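PDB 2PFV: exocyst complex component EXO70 from Saccharomyces cerevisiae, which tethers secretory vesicles to sites of exocytosis as a subunit of the exocyst complex, and plays a role in assembling that complex. Local coordinates for residues D49-I54 with G69-L74; K407-I412 with I452-S457; I416-T421 with K507-S512. All blocks are in the same frame, centred on the assembly; numbering follows the deposited sequence.

Contact 1 (D49-I54 with G69-L74); sequences DMLEDI and GILTHL
Leu-74 N donates to Ile-70 O at 2.9 Å, the ordinary helical bond that sets these two residues one turn apart on the same face of helix 65-93. Both look across at helix 37-55, and the side-chain contacts between the two segments are all aliphatic or thioether. The two run roughly antiparallel, 148° between their directions with the segment axes 10.1 Å apart, as the two arms of a helical hairpin. Ile-54 does the reaching from its side. Its CG1 lies between the backbone N and the carbonyl carbon (chi1 67°) and the chain is extended beyond, which carries CD1 into a three-sided socket: Ile-70 CG2, Leu-71 CD2 and Leu-74 CD2 each stand 3.9 Å from Ile-54 CD1. Leu-51 crosses Leu-71 at about a right angle, its CD1 3.7 Å from Leu-71 CD2. One turn along, Leu-74 pushes CD2 against the helix itself, 4.0 Å from Leu-51 CA, while Met-50 lays CG and SD over the same methyl. Helix 14-29 adds a third wall, with Leu-17 on Ile-54 and Ile-70 and Ala-21 on Leu-74. With interlocked methyl groups and no polar partner between the segments, the hairpin is held here by shape and by the burial of apolar surface.

Contact 2 (K407-I412 with I452-S457); sequences KHKQRI and ISYMVS
The backbones come very close: Gln-410 CA lies 4.1 Å from Met-455 CA, and Lys-409 and Tyr-454 are neighbours just beside that point. This is a helix-turn-helix arrangement in the all-helical C-terminal region, with the first turn of helix 409-428, opened by His-408 at its N-cap position, set against the flank of helix 439-471. At such a separation only backbone and the roots of side chains fit between. Lys-409 O comes in at the edge of the Tyr-454 ring, in its plane, and meets Tyr-454 CB at 3.5 Å. Met-455 CG packs against the next carbonyl, 3.8 Å from Gln-410 O. Lys-409 then folds over Ser-457: a bend at chi3 (-71°) brings its CE to 3.1 Å from Ser-457 OG, a tight approach of a methylene that the adjacent ammonium probably polarises. A second bend, at chi4, turns NZ, and the charge is held elsewhere, since NZ donates to the carbonyls of Asn-406 and Ser-403 in the preceding loop. Ser-457 OG in turn donates a hydrogen bond back to its own helix, 3.0 Å from Tyr-454 O and only 18° from the carbonyl plane; that oxygen also accepts from Ser-457 N, so two bonds grip it. Two further polar ends tie the joint to its surroundings. Gln-410, its chain extended, hands NE2 to Thr-503 OG1, and Tyr-454 OH bonds to Glu-383 OE2 of helix 363-390 and to Asn-400 N. Between the two segments the apolar side-chain contact is Ile-412 CG2 lying obliquely to the tyrosine ring, 4.3 Å from Tyr-454 CD2.

Contact 3 (I416-T421 with K507-S512); sequences ILMNLT and KLSDPS
Thr-421 meets Asp-510 at CB, on the backbone side of its carboxylate, the two side chains crossing obliquely: Thr-421 OG1 is 4.1 Å from Asp-510 CB, with CG2 at a similar distance. The carboxylate's OD1 accepts from Leu-513 N, the N-cap bond at the start of helix 511-536. The other flat group is the Leu-417 carbonyl, where Thr-421 OG1 donates from well above the plane, 43° out of it and 2.9 Å from Leu-417 O, while Thr-421 N donates to the same oxygen. The same hydroxyl also accepts from water 1; the water in turn accepts from Ser-509 N, 2.9 Å from the water oxygen. A polar chain thus runs from the loop backbone through water and threonine into the helix. A valine in place of Thr-421 would probably leave that water without its acceptor on the helix and break the bridge to Ser-509. Next to it Met-418, bent at chi2 (-59°) and chi3, curls over the loop, its CE 3.7 Å from Ser-509 OG and its SD 4.2 Å from Leu-508 CD2. Leu-508 goes on to touch Leu-417 CB. The contact seats the loop leading into helix 511-536 on the side of helix 409-428, with Met-455 of helix 439-471 against both Leu-417 and Leu-508, and Leu-513 packing on Leu-417, Thr-421 and Leu-508.

How the contacts relate
From the N terminus, contact 1 comes first and closes a short loop, with 14 residues between its segments, on the hairpin of helices 37-55 and 65-93, near one end of the elongated molecule. The other two lie on the opposite side of the chain's centre, 100 Å or more away between centres. Contact 2 brings residues 452-457 back to 407-412, a span of mostly helical chain. Contact 3 starts within that span, at 416-421, and ends beyond it at 507-512, so the two cross. Helix 409-428 serves both, and they touch where Met-455 CE packs on Leu-508 CD1. Together they tie helices 409-428, 439-471 and 511-536 into one C-terminal bundle.

Contact 1 (D49-I54 with G69-L74)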
loop_
_atom_site.group_PDB
_atom_site.type_symbol
_atom_site.label_atom_id
_atom_site.label_comp_id
_atom_site.label_asym_id
_atom_site.label_seq_id
_atom_site.Cartn_x
_atom_site.Cartn_y
_atom_site.Cartn_z
ATOM N N ASP A 49 49.422 -37.463 -11.311
ATOM C CA ASP A 49 49.966 -38.428 -10.358
ATOM C C ASP A 49 51.377 -38.857 -10.769
ATOM O O ASP A 49 52.220 -39.122 -9.909
ATOM C CB ASP A 49 49.049 -39.666 -10.248
ATOM C CG ASP A 49 47.678 -39.336 -9.655
ATOM O OD1 ASP A 49 47.547 -38.277 -9.011
ATOM O OD2 ASP A 49 46.727 -40.136 -9.821
ATOM N N MET A 50 51.630 -38.929 -12.077
ATOM C CA MET A 50 52.952 -39.315 -12.567
ATOM C C MET A 50 53.925 -38.224 -12.172
ATOM O O MET A 50 55.000 -38.497 -11.654
ATOM C CB MET A 50 52.966 -39.472 -14.099
ATOM C CG MET A 50 54.340 -39.853 -14.690
ATOM S SD MET A 50 54.424 -40.077 -16.520
ATOM C CE MET A 50 53.459 -41.636 -16.666
ATOM N N LEU A 51 53.524 -36.982 -12.426
ATOM C CA LEU A 51 54.347 -35.821 -12.122
ATOM C C LEU A 51 54.733 -35.782 -10.651
ATOM O O LEU A 51 55.884 -35.512 -10.310
ATOM C CB LEU A 51 53.602 -34.537 -12.504
ATOM C CG LEU A 51 54.320 -33.226 -12.174
ATOM C CD1 LEU A 51 55.669 -33.199 -12.856
ATOM C CD2 LEU A 51 53.474 -32.048 -12.626
ATOM N N GLU A 52 53.777 -36.065 -9.780
ATOM C CA GLU A 52 54.058 -36.045 -8.361
ATOM C C GLU A 52 54.979 -37.192 -7.941
ATOM O O GLU A 52 55.888 -37.000 -7.131
ATOM C CB GLU A 52 52.755 -36.094 -7.563
ATOM C CG GLU A 52 52.907 -35.514 -6.181
ATOM C CD GLU A 52 53.551 -34.139 -6.229
ATOM O OE1 GLU A 52 53.001 -33.243 -6.911
ATOM O OE2 GLU A 52 54.613 -33.956 -5.594
ATOM N N ASP A 53 54.752 -38.377 -8.500
ATOM C CA ASP A 53 55.568 -39.545 -8.168
ATOM C C ASP A 53 57.046 -39.416 -8.542
ATOM O O ASP A 53 57.883 -40.141 -8.003
ATOM C CB ASP A 53 55.022 -40.809 -8.848
ATOM C CG ASP A 53 53.638 -41.195 -8.365
ATOM O OD1 ASP A 53 53.266 -40.838 -7.224
ATOM O OD2 ASP A 53 52.928 -41.888 -9.133
ATOM N N ILE A 54 57.376 -38.514 -9.462
ATOM C CA ILE A 54 58.770 -38.368 -9.876
ATOM C C ILE A 54 59.488 -37.117 -9.371
ATOM O O ILE A 54 60.700 -36.994 -9.541
ATOM C CB ILE A 54 58.901 -38.413 -11.413
ATOM C CG1 ILE A 54 58.249 -37.180 -12.037
ATOM C CG2 ILE A 54 58.265 -39.687 -11.943
ATOM C CD1 ILE A 54 58.354 -37.138 -13.548
ATOM N N GLY A 69 63.118 -32.379 -19.001
ATOM C CA GLY A 69 62.231 -32.410 -20.145
ATOM C C GLY A 69 60.890 -33.026 -19.789
ATOM O O GLY A 69 59.860 -32.453 -20.099
ATOM N N ILE A 70 60.887 -34.183 -19.127
ATOM C CA ILE A 70 59.614 -34.810 -18.780
ATOM C C ILE A 70 58.839 -33.984 -17.753
ATOM O O ILE A 70 57.608 -33.926 -17.795
ATOM C CB ILE A 70 59.797 -36.256 -18.267
ATOM C CG1 ILE A 70 58.466 -37.004 -18.413
ATOM C CG2 ILE A 70 60.303 -36.254 -16.820
ATOM C CD1 ILE A 70 58.490 -38.440 -17.961
ATOM N N LEU A 71 59.548 -33.325 -16.841
ATOM C CA LEU A 71 58.871 -32.495 -15.848
ATOM C C LEU A 71 58.055 -31.391 -16.530
ATOM O O LEU A 71 56.876 -31.195 -16.233
ATOM C CB LEU A 71 59.887 -31.854 -14.893
ATOM C CG LEU A 71 60.522 -32.765 -13.840
ATOM C CD1 LEU A 71 61.485 -31.956 -12.949
ATOM C CD2 LEU A 71 59.409 -33.391 -12.986
ATOM N N THR A 72 58.692 -30.674 -17.446
ATOM C CA THR A 72 58.044 -29.580 -18.157
ATOM C C THR A 72 56.936 -30.096 -19.071
ATOM O O THR A 72 55.868 -29.486 -19.204
ATOM C CB THR A 72 59.075 -28.809 -19.011
ATOM O OG1 THR A 72 60.179 -28.420 -18.184
ATOM C CG2 THR A 72 58.447 -27.565 -19.618
ATOM N N HIS A 73 57.200 -31.224 -19.711
ATOM C CA HIS A 73 56.219 -31.802 -20.599
ATOM C C HIS A 73 54.958 -32.140 -19.807
ATOM O O HIS A 73 53.863 -31.733 -20.176
ATOM C CB HIS A 73 56.776 -33.058 -21.268
ATOM C CG HIS A 73 55.845 -33.649 -22.277
ATOM N ND1 HIS A 73 55.900 -34.969 -22.663
ATOM C CD2 HIS A 73 54.823 -33.095 -22.973
ATOM C CE1 HIS A 73 54.950 -35.206 -23.551
ATOM N NE2 HIS A 73 54.283 -34.085 -23.756
ATOM N N LEU A 74 55.104 -32.868 -18.704
ATOM C CA LEU A 74 53.933 -33.216 -17.895
ATOM C C LEU A 74 53.222 -31.954 -17.413
ATOM O O LEU A 74 51.996 -31.817 -17.550
ATOM C CB LEU A 74 54.342 -34.080 -16.692
ATOM C CG LEU A 74 54.278 -35.616 -16.808
ATOM C CD1 LEU A 74 54.436 -36.080 -18.253
ATOM C CD2 LEU A 74 55.364 -36.221 -15.933
#

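Contact 2 (K407-I412 with I452-S457)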
loop_
_atom_site.group_PDB
_atom_site.type_symbol
_atom_site.label_atom_id
_atom_site.label_comp_id
_atom_site.label_asym_id
_atom_site.label_seq_id
_atom_site.Cartn_x
_atom_site.Cartn_y
_atom_site.Cartn_z
ATOM N N LYS A 407 -25.208 31.398 15.416
ATOM C CA LYS A 407 -26.538 31.857 15.014
ATOM C C LYS A 407 -26.943 31.348 13.629
ATOM O O LYS A 407 -28.005 31.710 13.119
ATOM C CB LYS A 407 -26.580 33.387 14.990
ATOM C CG LYS A 407 -26.026 34.071 16.236
ATOM C CD LYS A 407 -26.888 33.817 17.461
ATOM C CE LYS A 407 -26.364 34.601 18.665
ATOM N NZ LYS A 407 -27.052 34.222 19.937
ATOM N N HIS A 408 -26.104 30.511 13.028
ATOM C CA HIS A 408 -26.384 30.001 11.690
ATOM C C HIS A 408 -26.399 28.477 11.613
ATOM O O HIS A 408 -26.081 27.898 10.573
ATOM C CB HIS A 408 -25.338 30.563 10.727
ATOM C CG HIS A 408 -25.209 32.053 10.798
ATOM N ND1 HIS A 408 -26.037 32.906 10.101
ATOM C CD2 HIS A 408 -24.407 32.843 11.554
ATOM C CE1 HIS A 408 -25.756 34.155 10.427
ATOM N NE2 HIS A 408 -24.770 34.143 11.308
ATOM N N LYS A 409 -26.789 27.824 12.699
ATOM C CA LYS A 409 -26.801 26.365 12.713
ATOM C C LYS A 409 -27.655 25.737 11.615
ATOM O O LYS A 409 -27.258 24.744 11.010
ATOM C CB LYS A 409 -27.221 25.851 14.101
ATOM C CG LYS A 409 -26.224 26.290 15.181
ATOM C CD LYS A 409 -26.330 25.531 16.490
ATOM C CE LYS A 409 -27.578 25.879 17.252
ATOM N NZ LYS A 409 -27.782 27.343 17.280
ATOM N N GLN A 410 -28.808 26.322 11.332
ATOM C CA GLN A 410 -29.673 25.761 10.305
ATOM C C GLN A 410 -29.001 25.714 8.923
ATOM O O GLN A 410 -28.962 24.655 8.285
ATOM C CB GLN A 410 -30.988 26.548 10.230
ATOM C CG GLN A 410 -31.968 25.988 9.199
ATOM C CD GLN A 410 -33.321 26.681 9.230
ATOM O OE1 GLN A 410 -33.419 27.897 9.041
ATOM N NE2 GLN A 410 -34.372 25.910 9.463
ATOM N N ARG A 411 -28.474 26.853 8.470
ATOM C CA ARG A 411 -27.816 26.925 7.165
ATOM C C ARG A 411 -26.566 26.069 7.119
ATOM O O ARG A 411 -26.313 25.363 6.144
ATOM C CB ARG A 411 -27.447 28.372 6.804
ATOM C CG ARG A 411 -26.590 28.448 5.549
ATOM C CD ARG A 411 -26.280 29.862 5.071
ATOM N NE ARG A 411 -25.507 29.795 3.831
ATOM C CZ ARG A 411 -24.951 30.838 3.218
ATOM N NH1 ARG A 411 -25.071 32.056 3.728
ATOM N NH2 ARG A 411 -24.278 30.660 2.085
ATOM N N ILE A 412 -25.780 26.131 8.181
ATOM C CA ILE A 412 -24.564 25.351 8.242
ATOM C C ILE A 412 -24.893 23.860 8.237
ATOM O O ILE A 412 -24.265 23.082 7.518
ATOM C CB ILE A 412 -23.757 25.725 9.502
ATOM C CG1 ILE A 412 -23.254 27.167 9.369
ATOM C CG2 ILE A 412 -22.597 24.762 9.690
ATOM C CD1 ILE A 412 -22.672 27.753 10.662
ATOM N N ILE A 452 -28.185 17.073 11.356
ATOM C CA ILE A 452 -29.630 17.146 11.235
ATOM C C ILE A 452 -29.994 17.926 12.505
ATOM O O ILE A 452 -30.838 18.816 12.492
ATOM C CB ILE A 452 -30.289 15.766 11.289
ATOM C CG1 ILE A 452 -30.131 15.068 9.934
ATOM C CG2 ILE A 452 -31.762 15.910 11.678
ATOM C CD1 ILE A 452 -30.393 13.562 9.991
ATOM N N SER A 453 -29.321 17.584 13.597
ATOM C CA SER A 453 -29.533 18.252 14.875
ATOM C C SER A 453 -29.307 19.757 14.723
ATOM O O SER A 453 -30.013 20.549 15.326
ATOM C CB SER A 453 -28.593 17.678 15.939
ATOM O OG SER A 453 -28.985 18.115 17.227
ATOM N N TYR A 454 -28.333 20.150 13.909
ATOM C CA TYR A 454 -28.084 21.568 13.667
ATOM C C TYR A 454 -29.323 22.188 13.015
ATOM O O TYR A 454 -29.798 23.237 13.433
ATOM C CB TYR A 454 -26.895 21.760 12.716
ATOM C CG TYR A 454 -25.545 21.923 13.378
ATOM C CD1 TYR A 454 -25.098 21.007 14.327
ATOM C CD2 TYR A 454 -24.698 22.985 13.032
ATOM C CE1 TYR A 454 -23.848 21.132 14.919
ATOM C CE2 TYR A 454 -23.431 23.122 13.625
ATOM C CZ TYR A 454 -23.018 22.187 14.571
ATOM O OH TYR A 454 -21.790 22.294 15.192
ATOM N N MET A 455 -29.847 21.529 11.984
ATOM C CA MET A 455 -31.014 22.052 11.273
ATOM C C MET A 455 -32.251 22.138 12.148
ATOM O O MET A 455 -33.102 22.986 11.928
ATOM C CB MET A 455 -31.332 21.206 10.031
ATOM C CG MET A 455 -30.251 21.184 8.968
ATOM S SD MET A 455 -30.907 20.628 7.356
ATOM C CE MET A 455 -30.633 18.955 7.416
ATOM N N VAL A 456 -32.346 21.277 13.152
ATOM C CA VAL A 456 -33.512 21.296 14.035
ATOM C C VAL A 456 -33.354 22.157 15.307
ATOM O O VAL A 456 -34.344 22.453 15.981
ATOM C CB VAL A 456 -33.909 19.835 14.431
ATOM C CG1 VAL A 456 -32.762 19.151 15.121
ATOM C CG2 VAL A 456 -35.120 19.837 15.335
ATOM N N SER A 457 -32.128 22.582 15.618
ATOM C CA SER A 457 -31.862 23.378 16.832
ATOM C C SER A 457 -32.734 24.620 17.038
ATOM O O SER A 457 -33.262 24.836 18.137
ATOM C CB SER A 457 -30.392 23.806 16.884
ATOM O OG SER A 457 -30.132 24.816 15.923
#

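Contact 3 (I416-T421 with K507-S512)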
loop_
_atom_site.group_PDB
_atom_site.type_symbol
_atom_site.label_atom_id
_atom_site.label_comp_id
_atom_site.label_asym_id
_atom_site.label_seq_id
_atom_site.Cartn_x
_atom_site.Cartn_y
_atom_site.Cartn_z
ATOM N N ILE A 416 -23.405 21.240 5.408
ATOM C CA ILE A 416 -22.673 20.015 5.675
ATOM C C ILE A 416 -23.458 18.772 5.191
ATOM O O ILE A 416 -22.879 17.854 4.614
ATOM C CB ILE A 416 -22.344 19.886 7.191
ATOM C CG1 ILE A 416 -21.570 21.124 7.675
ATOM C CG2 ILE A 416 -21.536 18.636 7.438
ATOM C CD1 ILE A 416 -20.312 21.449 6.861
ATOM N N LEU A 417 -24.766 18.737 5.416
ATOM C CA LEU A 417 -25.566 17.591 4.970
ATOM C C LEU A 417 -25.502 17.432 3.451
ATOM O O LEU A 417 -25.333 16.315 2.952
ATOM C CB LEU A 417 -27.027 17.726 5.405
ATOM C CG LEU A 417 -27.552 17.146 6.730
ATOM C CD1 LEU A 417 -26.683 16.004 7.223
ATOM C CD2 LEU A 417 -27.636 18.231 7.758
ATOM N N MET A 418 -25.605 18.541 2.716
ATOM C CA MET A 418 -25.539 18.465 1.258
ATOM C C MET A 418 -24.223 17.849 0.811
ATOM O O MET A 418 -24.182 17.085 -0.155
ATOM C CB MET A 418 -25.738 19.846 0.620
ATOM C CG MET A 418 -27.192 20.336 0.660
ATOM S SD MET A 418 -28.392 19.225 -0.204
ATOM C CE MET A 418 -27.971 19.610 -1.882
ATOM N N ASN A 419 -23.140 18.157 1.513
ATOM C CA ASN A 419 -21.863 17.568 1.145
ATOM C C ASN A 419 -21.797 16.104 1.591
ATOM O O ASN A 419 -21.274 15.250 0.876
ATOM C CB ASN A 419 -20.701 18.371 1.740
ATOM C CG ASN A 419 -20.458 19.674 0.994
ATOM O OD1 ASN A 419 -21.186 20.655 1.168
ATOM N ND2 ASN A 419 -19.441 19.682 0.142
ATOM N N LEU A 420 -22.334 15.813 2.771
ATOM C CA LEU A 420 -22.330 14.443 3.270
ATOM C C LEU A 420 -23.200 13.554 2.392
ATOM O O LEU A 420 -22.997 12.348 2.326
ATOM C CB LEU A 420 -22.821 14.397 4.719
ATOM C CG LEU A 420 -21.742 14.780 5.731
ATOM C CD1 LEU A 420 -22.310 14.779 7.150
ATOM C CD2 LEU A 420 -20.586 13.794 5.610
ATOM N N THR A 421 -24.168 14.155 1.711
ATOM C CA THR A 421 -25.040 13.388 0.833
ATOM C C THR A 421 -24.204 12.798 -0.299
ATOM O O THR A 421 -24.458 11.677 -0.749
ATOM C CB THR A 421 -26.156 14.268 0.241
ATOM O OG1 THR A 421 -27.026 14.697 1.293
ATOM C CG2 THR A 421 -26.966 13.494 -0.799
ATOM N N LYS A 507 -33.397 23.191 0.539
ATOM C CA LYS A 507 -34.019 22.005 -0.055
ATOM C C LYS A 507 -33.094 20.802 -0.061
ATOM O O LYS A 507 -32.168 20.728 -0.868
ATOM C CB LYS A 507 -34.462 22.278 -1.501
ATOM C CG LYS A 507 -35.933 22.645 -1.680
ATOM C CD LYS A 507 -36.239 24.077 -1.254
ATOM C CE LYS A 507 -37.691 24.440 -1.576
ATOM N NZ LYS A 507 -38.001 25.879 -1.355
ATOM N N LEU A 508 -33.345 19.861 0.842
ATOM C CA LEU A 508 -32.538 18.650 0.899
ATOM C C LEU A 508 -32.890 17.798 -0.314
ATOM O O LEU A 508 -34.022 17.842 -0.806
ATOM C CB LEU A 508 -32.821 17.875 2.187
ATOM C CG LEU A 508 -32.155 18.435 3.444
ATOM C CD1 LEU A 508 -32.553 17.614 4.664
ATOM C CD2 LEU A 508 -30.641 18.406 3.255
ATOM N N SER A 509 -31.925 17.028 -0.804
ATOM C CA SER A 509 -32.166 16.187 -1.968
ATOM C C SER A 509 -32.363 14.732 -1.562
ATOM O O SER A 509 -33.089 13.985 -2.214
ATOM C CB SER A 509 -30.995 16.303 -2.943
ATOM O OG SER A 509 -30.740 17.665 -3.257
ATOM N N ASP A 510 -31.716 14.340 -0.471
ATOM C CA ASP A 510 -31.801 12.976 0.028
ATOM C C ASP A 510 -33.137 12.720 0.711
ATOM O O ASP A 510 -33.475 13.365 1.706
ATOM C CB ASP A 510 -30.647 12.715 0.997
ATOM C CG ASP A 510 -30.550 11.264 1.426
ATOM O OD1 ASP A 510 -31.352 10.827 2.274
ATOM O OD2 ASP A 510 -29.662 10.553 0.909
ATOM N N PRO A 511 -33.918 11.765 0.176
ATOM C CA PRO A 511 -35.229 11.404 0.722
ATOM C C PRO A 511 -35.117 11.045 2.205
ATOM O O PRO A 511 -35.930 11.473 3.029
ATOM C CB PRO A 511 -35.639 10.193 -0.124
ATOM C CG PRO A 511 -34.926 10.423 -1.424
ATOM C CD PRO A 511 -33.566 10.896 -0.961
ATOM N N SER A 512 -34.111 10.249 2.543
ATOM C CA SER A 512 -33.929 9.859 3.935
ATOM C C SER A 512 -33.750 11.055 4.858
ATOM O O SER A 512 -34.356 11.108 5.924
ATOM C CB SER A 512 -32.740 8.904 4.082
ATOM O OG SER A 512 -33.174 7.564 3.915
HETATM O O HOH W 1 -29.545 16.014 0.524
#